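Putative cytosine/guanine deaminase (Unidentified, PDB 2PAJ) catalyses the zinc-dependent hydrolytic deamination of 2-amino-4-hydroxypteridines such as isoxanthopterin, releasing ammonium and leaving a 2,4-dihydroxypteridine. Local coordinates at residues F164-Q176 with P187-L200. Sequence-based numbering, arbitrary orientation.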
ATOM      1  N   PHE A 164       6.750   2.266  -5.850  1.00 51.95           N
ATOM      2  CA  PHE A 164       6.596   0.895  -5.390  1.00 52.18           C
ATOM      3  C   PHE A 164       7.492   0.582  -4.204  1.00 50.83           C
ATOM      4  O   PHE A 164       8.629   1.030  -4.137  1.00 50.63           O
ATOM      5  CB  PHE A 164       6.895  -0.077  -6.527  1.00 53.12           C
ATOM      6  CG  PHE A 164       6.542  -1.497  -6.208  1.00 55.19           C
ATOM      7  CD1 PHE A 164       5.212  -1.874  -6.022  1.00 55.27           C
ATOM      8  CD2 PHE A 164       7.537  -2.457  -6.080  1.00 55.00           C
ATOM      9  CE1 PHE A 164       4.875  -3.189  -5.709  1.00 55.95           C
ATOM     10  CE2 PHE A 164       7.224  -3.777  -5.768  1.00 56.49           C
ATOM     11  CZ  PHE A 164       5.887  -4.153  -5.580  1.00 56.10           C
ATOM     12  N   VAL A 165       6.960  -0.178  -3.258  1.00 49.43           N
ATOM     13  CA  VAL A 165       7.710  -0.569  -2.078  1.00 49.05           C
ATOM     14  C   VAL A 165       7.721  -2.092  -2.022  1.00 49.61           C
ATOM     15  O   VAL A 165       6.689  -2.720  -1.789  1.00 49.13           O
ATOM     16  CB  VAL A 165       7.057  -0.016  -0.786  1.00 49.20           C
ATOM     17  CG1 VAL A 165       7.814  -0.489   0.434  1.00 48.97           C
ATOM     18  CG2 VAL A 165       7.026   1.489  -0.827  1.00 47.77           C
ATOM     19  N   LEU A 166       8.886  -2.689  -2.242  1.00 49.59           N
ATOM     20  CA  LEU A 166       9.001  -4.140  -2.211  1.00 48.70           C
ATOM     21  C   LEU A 166       9.195  -4.687  -0.803  1.00 48.62           C
ATOM     22  O   LEU A 166      10.143  -4.327  -0.109  1.00 48.52           O
ATOM     23  CB  LEU A 166      10.160  -4.598  -3.097  1.00 47.54           C
ATOM     24  CG  LEU A 166      10.424  -6.107  -3.115  1.00 47.74           C
ATOM     25  CD1 LEU A 166       9.174  -6.854  -3.557  1.00 47.20           C
ATOM     26  CD2 LEU A 166      11.594  -6.409  -4.030  1.00 47.39           C
ATOM     27  N   LEU A 167       8.284  -5.558  -0.390  1.00 48.59           N
ATOM     28  CA  LEU A 167       8.345  -6.179   0.926  1.00 50.14           C
ATOM     29  C   LEU A 167       8.775  -7.633   0.685  1.00 50.94           C
ATOM     30  O   LEU A 167       7.957  -8.549   0.681  1.00 50.76           O
ATOM     31  CB  LEU A 167       6.969  -6.132   1.602  1.00 50.71           C
ATOM     32  CG  LEU A 167       6.188  -4.814   1.596  1.00 48.54           C
ATOM     33  CD1 LEU A 167       4.888  -4.998   2.358  1.00 46.82           C
ATOM     34  CD2 LEU A 167       7.020  -3.722   2.217  1.00 47.79           C
ATOM     35  N   ARG A 168      10.076  -7.819   0.478  1.00 51.38           N
ATOM     36  CA  ARG A 168      10.671  -9.119   0.189  1.00 50.74           C
ATOM     37  C   ARG A 168      10.370 -10.138   1.275  1.00 49.53           C
ATOM     38  O   ARG A 168      10.971 -10.114   2.344  1.00 47.39           O
ATOM     39  CB  ARG A 168      12.187  -8.942   0.016  1.00 51.03           C
ATOM     40  CG  ARG A 168      12.859  -9.883  -0.982  1.00 50.86           C
ATOM     41  CD  ARG A 168      12.885 -11.327  -0.500  1.00 52.23           C
ATOM     42  NE  ARG A 168      13.691 -12.180  -1.372  1.00 55.36           N
ATOM     43  CZ  ARG A 168      13.858 -13.486  -1.197  1.00 55.89           C
ATOM     44  NH1 ARG A 168      13.277 -14.099  -0.179  1.00 55.26           N
ATOM     45  NH2 ARG A 168      14.595 -14.182  -2.051  1.00 55.31           N
ATOM     46  N   GLY A 169       9.437 -11.038   0.985  1.00 50.25           N
ATOM     47  CA  GLY A 169       9.056 -12.050   1.950  1.00 52.12           C
ATOM     48  C   GLY A 169       9.686 -13.403   1.712  1.00 53.02           C
ATOM     49  O   GLY A 169      10.469 -13.579   0.784  1.00 54.87           O
ATOM     50  N   GLY A 170       9.343 -14.365   2.559  1.00 53.77           N
ATOM     51  CA  GLY A 170       9.884 -15.702   2.408  1.00 54.60           C
ATOM     52  C   GLY A 170      10.021 -16.459   3.714  1.00 55.52           C
ATOM     53  O   GLY A 170       9.593 -16.000   4.776  1.00 55.24           O
ATOM     54  N   ALA A 171      10.615 -17.641   3.630  1.00 56.92           N
ATOM     55  CA  ALA A 171      10.825 -18.463   4.808  1.00 57.76           C
ATOM     56  C   ALA A 171      12.039 -19.357   4.663  1.00 58.25           C
ATOM     57  O   ALA A 171      12.482 -19.663   3.559  1.00 55.79           O
ATOM     58  CB  ALA A 171       9.592 -19.310   5.090  1.00 57.04           C
ATOM     59  N   THR A 172      12.577 -19.758   5.808  1.00 60.67           N
ATOM     60  CA  THR A 172      13.723 -20.652   5.852  1.00 62.08           C
ATOM     61  C   THR A 172      13.239 -22.019   6.316  1.00 63.61           C
ATOM     62  O   THR A 172      13.975 -22.985   6.277  1.00 65.80           O
ATOM     63  CB  THR A 172      14.829 -20.119   6.788  1.00 60.49           C
ATOM     64  OG1 THR A 172      14.302 -19.914   8.104  1.00 60.68           O
ATOM     65  CG2 THR A 172      15.376 -18.823   6.249  1.00 58.13           C
ATOM     66  N   GLN A 173      11.990 -22.092   6.756  1.00 66.47           N
ATOM     67  CA  GLN A 173      11.413 -23.361   7.171  1.00 69.74           C
ATOM     68  C   GLN A 173      10.007 -23.581   6.681  1.00 72.34           C
ATOM     69  O   GLN A 173       9.433 -22.723   6.000  1.00 72.88           O
ATOM     70  CB  GLN A 173      11.423 -23.532   8.682  1.00 69.57           C
ATOM     71  CG  GLN A 173      11.258 -22.285   9.466  1.00 67.66           C
ATOM     72  CD  GLN A 173      12.413 -22.143  10.392  1.00 67.50           C
ATOM     73  OE1 GLN A 173      13.561 -22.092   9.944  1.00 66.07           O
ATOM     74  NE2 GLN A 173      12.138 -22.113  11.693  1.00 67.69           N
ATOM     75  N   THR A 174       9.443 -24.727   7.063  1.00 76.34           N
ATOM     76  CA  THR A 174       8.096 -25.100   6.635  1.00 79.96           C
ATOM     77  C   THR A 174       7.607 -26.415   7.232  1.00 82.96           C
ATOM     78  O   THR A 174       6.436 -26.545   7.645  1.00 83.38           O
ATOM     79  CB  THR A 174       8.036 -25.284   5.108  1.00 79.17           C
ATOM     80  OG1 THR A 174       6.783 -25.896   4.765  1.00 79.50           O
ATOM     81  CG2 THR A 174       9.210 -26.168   4.620  1.00 77.33           C
ATOM     82  N   ARG A 175       8.513 -27.392   7.233  1.00 86.21           N
ATOM     83  CA  ARG A 175       8.236 -28.738   7.709  1.00 89.07           C
ATOM     84  C   ARG A 175       6.828 -29.248   7.414  1.00 89.76           C
ATOM     85  O   ARG A 175       6.025 -29.586   8.306  1.00 88.90           O
ATOM     86  CB  ARG A 175       8.599 -28.887   9.188  1.00 90.83           C
ATOM     87  CG  ARG A 175       9.848 -29.770   9.389  1.00 93.50           C
ATOM     88  CD  ARG A 175      11.129 -29.118   8.792  1.00 96.56           C
ATOM     89  NE  ARG A 175      11.790 -29.878   7.718  1.00 98.40           N
ATOM     90  CZ  ARG A 175      12.039 -29.386   6.497  1.00 99.64           C
ATOM     91  NH1 ARG A 175      11.669 -28.137   6.193  1.00 99.57           N
ATOM     92  NH2 ARG A 175      12.686 -30.118   5.587  1.00 99.37           N
ATOM     93  N   GLN A 176       6.565 -29.202   6.109  1.00 90.58           N
ATOM     94  CA  GLN A 176       5.382 -29.728   5.445  1.00 91.58           C
ATOM     95  C   GLN A 176       6.258 -30.870   4.883  1.00 92.00           C
ATOM     96  O   GLN A 176       5.812 -31.752   4.133  1.00 92.27           O
ATOM     97  CB  GLN A 176       4.934 -28.815   4.283  1.00 92.03           C
ATOM     98  CG  GLN A 176       4.151 -27.522   4.596  1.00 93.66           C
ATOM     99  CD  GLN A 176       3.970 -26.631   3.330  1.00 94.71           C
ATOM    100  OE1 GLN A 176       4.865 -25.845   2.968  1.00 94.69           O
ATOM    101  NE2 GLN A 176       2.817 -26.769   2.653  1.00 93.60           N
ATOM    102  N   PRO A 187      11.432 -23.827   0.946  1.00 63.42           N
ATOM    103  CA  PRO A 187      12.072 -22.660   1.549  1.00 63.60           C
ATOM    104  C   PRO A 187      13.442 -22.327   0.959  1.00 64.09           C
ATOM    105  O   PRO A 187      14.044 -23.117   0.239  1.00 64.61           O
ATOM    106  CB  PRO A 187      12.129 -23.023   3.037  1.00 63.22           C
ATOM    107  CG  PRO A 187      12.160 -24.516   3.037  1.00 62.56           C
ATOM    108  CD  PRO A 187      11.207 -24.893   1.939  1.00 63.01           C
ATOM    109  N   GLU A 188      13.911 -21.125   1.250  1.00 65.08           N
ATOM    110  CA  GLU A 188      15.210 -20.686   0.787  1.00 65.62           C
ATOM    111  C   GLU A 188      16.131 -20.751   1.988  1.00 65.70           C
ATOM    112  O   GLU A 188      15.706 -20.523   3.120  1.00 66.06           O
ATOM    113  CB  GLU A 188      15.159 -19.245   0.297  1.00 65.99           C
ATOM    114  CG  GLU A 188      14.463 -19.023  -1.005  1.00 68.04           C
ATOM    115  CD  GLU A 188      14.465 -17.554  -1.360  1.00 70.61           C
ATOM    116  OE1 GLU A 188      13.892 -16.760  -0.575  1.00 71.99           O
ATOM    117  OE2 GLU A 188      15.040 -17.188  -2.412  1.00 71.12           O
ATOM    118  N   THR A 189      17.393 -21.061   1.753  1.00 65.40           N
ATOM    119  CA  THR A 189      18.326 -21.110   2.858  1.00 64.61           C
ATOM    120  C   THR A 189      18.520 -19.669   3.326  1.00 63.32           C
ATOM    121  O   THR A 189      18.463 -18.745   2.524  1.00 62.05           O
ATOM    122  CB  THR A 189      19.657 -21.726   2.411  1.00 64.39           C
ATOM    123  OG1 THR A 189      20.701 -21.283   3.283  1.00 68.57           O
ATOM    124  CG2 THR A 189      19.976 -21.325   0.975  1.00 63.68           C
ATOM    125  N   LEU A 190      18.727 -19.483   4.627  1.00 63.07           N
ATOM    126  CA  LEU A 190      18.922 -18.157   5.217  1.00 63.38           C
ATOM    127  C   LEU A 190      19.868 -17.223   4.434  1.00 64.56           C
ATOM    128  O   LEU A 190      19.534 -16.063   4.181  1.00 65.28           O
ATOM    129  CB  LEU A 190      19.407 -18.330   6.661  1.00 62.63           C
ATOM    130  CG  LEU A 190      19.554 -17.161   7.645  1.00 62.06           C
ATOM    131  CD1 LEU A 190      20.743 -16.308   7.272  1.00 60.96           C
ATOM    132  CD2 LEU A 190      18.280 -16.340   7.673  1.00 61.77           C
ATOM    133  N   ASP A 191      21.031 -17.733   4.035  1.00 65.42           N
ATOM    134  CA  ASP A 191      22.023 -16.943   3.297  1.00 65.26           C
ATOM    135  C   ASP A 191      21.554 -16.573   1.899  1.00 63.29           C
ATOM    136  O   ASP A 191      21.904 -15.522   1.376  1.00 63.28           O
ATOM    137  CB  ASP A 191      23.331 -17.719   3.206  1.00 67.04           C
ATOM    138  CG  ASP A 191      23.638 -18.462   4.491  1.00 70.72           C
ATOM    139  OD1 ASP A 191      24.347 -17.907   5.366  1.00 71.17           O
ATOM    140  OD2 ASP A 191      23.132 -19.599   4.638  1.00 73.47           O
ATOM    141  N   ALA A 192      20.766 -17.437   1.283  1.00 61.92           N
ATOM    142  CA  ALA A 192      20.277 -17.125  -0.048  1.00 62.13           C
ATOM    143  C   ALA A 192      19.396 -15.880   0.055  1.00 62.03           C
ATOM    144  O   ALA A 192      19.529 -14.936  -0.739  1.00 61.50           O
ATOM    145  CB  ALA A 192      19.489 -18.305  -0.606  1.00 61.78           C
ATOM    146  N   TYR A 193      18.518 -15.890   1.060  1.00 62.02           N
ATOM    147  CA  TYR A 193      17.586 -14.801   1.350  1.00 62.11           C
ATOM    148  C   TYR A 193      18.407 -13.529   1.557  1.00 60.49           C
ATOM    149  O   TYR A 193      18.291 -12.566   0.794  1.00 60.25           O
ATOM    150  CB  TYR A 193      16.813 -15.131   2.632  1.00 65.43           C
ATOM    151  CG  TYR A 193      15.555 -14.311   2.909  1.00 70.02           C
ATOM    152  CD1 TYR A 193      15.368 -13.041   2.346  1.00 72.02           C
ATOM    153  CD2 TYR A 193      14.563 -14.800   3.778  1.00 73.27           C
ATOM    154  CE1 TYR A 193      14.231 -12.277   2.639  1.00 73.50           C
ATOM    155  CE2 TYR A 193      13.420 -14.049   4.082  1.00 74.60           C
ATOM    156  CZ  TYR A 193      13.262 -12.788   3.507  1.00 74.82           C
ATOM    157  OH  TYR A 193      12.138 -12.040   3.799  1.00 75.84           O
ATOM    158  N   VAL A 194      19.246 -13.543   2.588  1.00 57.66           N
ATOM    159  CA  VAL A 194      20.089 -12.397   2.905  1.00 55.35           C
ATOM    160  C   VAL A 194      20.820 -11.856   1.685  1.00 54.98           C
ATOM    161  O   VAL A 194      20.861 -10.657   1.453  1.00 55.77           O
ATOM    162  CB  VAL A 194      21.139 -12.766   3.979  1.00 53.95           C
ATOM    163  CG1 VAL A 194      21.946 -11.541   4.369  1.00 50.91           C
ATOM    164  CG2 VAL A 194      20.449 -13.364   5.188  1.00 53.51           C
ATOM    165  N   ALA A 195      21.399 -12.758   0.907  1.00 55.66           N
ATOM    166  CA  ALA A 195      22.137 -12.377  -0.281  1.00 55.84           C
ATOM    167  C   ALA A 195      21.254 -11.591  -1.239  1.00 55.88           C
ATOM    168  O   ALA A 195      21.645 -10.538  -1.749  1.00 54.64           O
ATOM    169  CB  ALA A 195      22.681 -13.626  -0.969  1.00 55.75           C
ATOM    170  N   ASP A 196      20.051 -12.100  -1.461  1.00 56.46           N
ATOM    171  CA  ASP A 196      19.119 -11.470  -2.378  1.00 56.76           C
ATOM    172  C   ASP A 196      18.771 -10.058  -1.978  1.00 56.82           C
ATOM    173  O   ASP A 196      18.697  -9.160  -2.819  1.00 56.59           O
ATOM    174  CB  ASP A 196      17.843 -12.290  -2.474  1.00 56.87           C
ATOM    175  CG  ASP A 196      17.050 -11.968  -3.716  1.00 58.46           C
ATOM    176  OD1 ASP A 196      15.876 -12.394  -3.799  1.00 58.58           O
ATOM    177  OD2 ASP A 196      17.611 -11.292  -4.612  1.00 58.10           O
ATOM    178  N   ILE A 197      18.561  -9.859  -0.688  1.00 57.44           N
ATOM    179  CA  ILE A 197      18.212  -8.547  -0.198  1.00 59.20           C
ATOM    180  C   ILE A 197      19.329  -7.529  -0.383  1.00 59.96           C
ATOM    181  O   ILE A 197      19.073  -6.361  -0.692  1.00 60.91           O
ATOM    182  CB  ILE A 197      17.764  -8.637   1.262  1.00 60.04           C
ATOM    183  CG1 ILE A 197      16.314  -9.127   1.298  1.00 60.74           C
ATOM    184  CG2 ILE A 197      17.904  -7.295   1.950  1.00 60.42           C
ATOM    185  CD1 ILE A 197      15.677  -9.066   2.652  1.00 64.01           C
ATOM    186  N   GLU A 198      20.568  -7.971  -0.224  1.00 60.29           N
ATOM    187  CA  GLU A 198      21.706  -7.078  -0.408  1.00 59.89           C
ATOM    188  C   GLU A 198      21.730  -6.675  -1.889  1.00 58.41           C
ATOM    189  O   GLU A 198      21.935  -5.511  -2.247  1.00 55.69           O
ATOM    190  CB  GLU A 198      22.982  -7.804   0.009  1.00 61.41           C
ATOM    191  CG  GLU A 198      22.892  -8.314   1.447  1.00 65.98           C
ATOM    192  CD  GLU A 198      24.237  -8.710   2.046  1.00 69.54           C
ATOM    193  OE1 GLU A 198      24.849  -9.699   1.564  1.00 72.50           O
ATOM    194  OE2 GLU A 198      24.679  -8.031   3.003  1.00 68.81           O
ATOM    195  N   ARG A 199      21.474  -7.659  -2.742  1.00 57.04           N
ATOM    196  CA  ARG A 199      21.430  -7.431  -4.170  1.00 57.12           C
ATOM    197  C   ARG A 199      20.349  -6.383  -4.452  1.00 57.38           C
ATOM    198  O   ARG A 199      20.614  -5.362  -5.087  1.00 57.50           O
ATOM    199  CB  ARG A 199      21.121  -8.747  -4.881  1.00 56.68           C
ATOM    200  CG  ARG A 199      20.834  -8.600  -6.345  1.00 57.11           C
ATOM    201  CD  ARG A 199      19.891  -9.708  -6.806  1.00 60.96           C
ATOM    202  NE  ARG A 199      18.988  -9.256  -7.867  1.00 62.38           N
ATOM    203  CZ  ARG A 199      17.669  -9.442  -7.846  1.00 63.13           C
ATOM    204  NH1 ARG A 199      17.103 -10.074  -6.825  1.00 62.86           N
ATOM    205  NH2 ARG A 199      16.910  -8.979  -8.835  1.00 63.20           N
ATOM    206  N   LEU A 200      19.136  -6.642  -3.962  1.00 57.09           N
ATOM    207  CA  LEU A 200      17.996  -5.731  -4.136  1.00 56.21           C
ATOM    208  C   LEU A 200      18.202  -4.359  -3.485  1.00 56.20           C
ATOM    209  O   LEU A 200      17.807  -3.328  -4.031  1.00 55.76           O
ATOM    210  CB  LEU A 200      16.732  -6.363  -3.556  1.00 55.13           C
ATOM    211  CG  LEU A 200      16.256  -7.633  -4.258  1.00 55.84           C
ATOM    212  CD1 LEU A 200      15.116  -8.261  -3.461  1.00 53.05           C
ATOM    213  CD2 LEU A 200      15.831  -7.293  -5.691  1.00 53.87           C
TER
HETATM  214  O   HOH W   1      15.232 -22.838   3.996  1.00 62.12           O
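Arg168, on a strand of the amidohydrolase TIM barrel, reaches Glu188, Tyr193 and Asp196 on the returning chain and helix. The packing is that of a barrel strand under the helix that follows it: the axes of 164-168 and 190-200 are 10.8 Å apart and nearly antiparallel at 167°. The tight part centres on the arginine, whose chain bends at chi2 and turns the guanidinium along the helix. Glu188 meets it end-on in nearly the same plane; NH1 of Arg168 lies 2.8 Å from OE1 of Glu188, and NH2 binds both carboxylate oxygens, all on syn lone pairs. Asp196 stands almost perpendicular, its carboxylate plane turned 83° from the guanidinium. OD1 of Asp196 accepts from NE and, at 2.8 Å on the anti lone pair, from NH2 of Arg168, while OD2 pairs with Arg199 and so extends the salt-bridge network. The Tyr193 ring lies under the guanidinium at a tilt of 27°, an off-centre cation-pi stack with Arg168 CZ 4.4 Å from the ring centroid; Tyr141 makes another cation-pi contact with the arginine. Leu200 CD1 packs on the aliphatic CG of Arg168 and on Leu166 CD2. Toward 171-176 the contact becomes looser and more exposed, resting largely on backbone. Glu188 N donates to Ala171 O at 3.1 Å, Pro187 packs its ring against the Thr172 backbone and Thr174 CG2, and a water joins Thr172 O to Glu188 O, weakly at the latter. Thr172 OG1 binds Glu230 of helix 228-240, while CG2 faces Leu190. Gly169 lies about 11 Å from the bound zinc ion (nearest atoms), so the contact sits beside the metal site rather than in it; OH of Tyr193 donates to O of Arg168 at 2.7 Å, tilted out of the carbonyl plane.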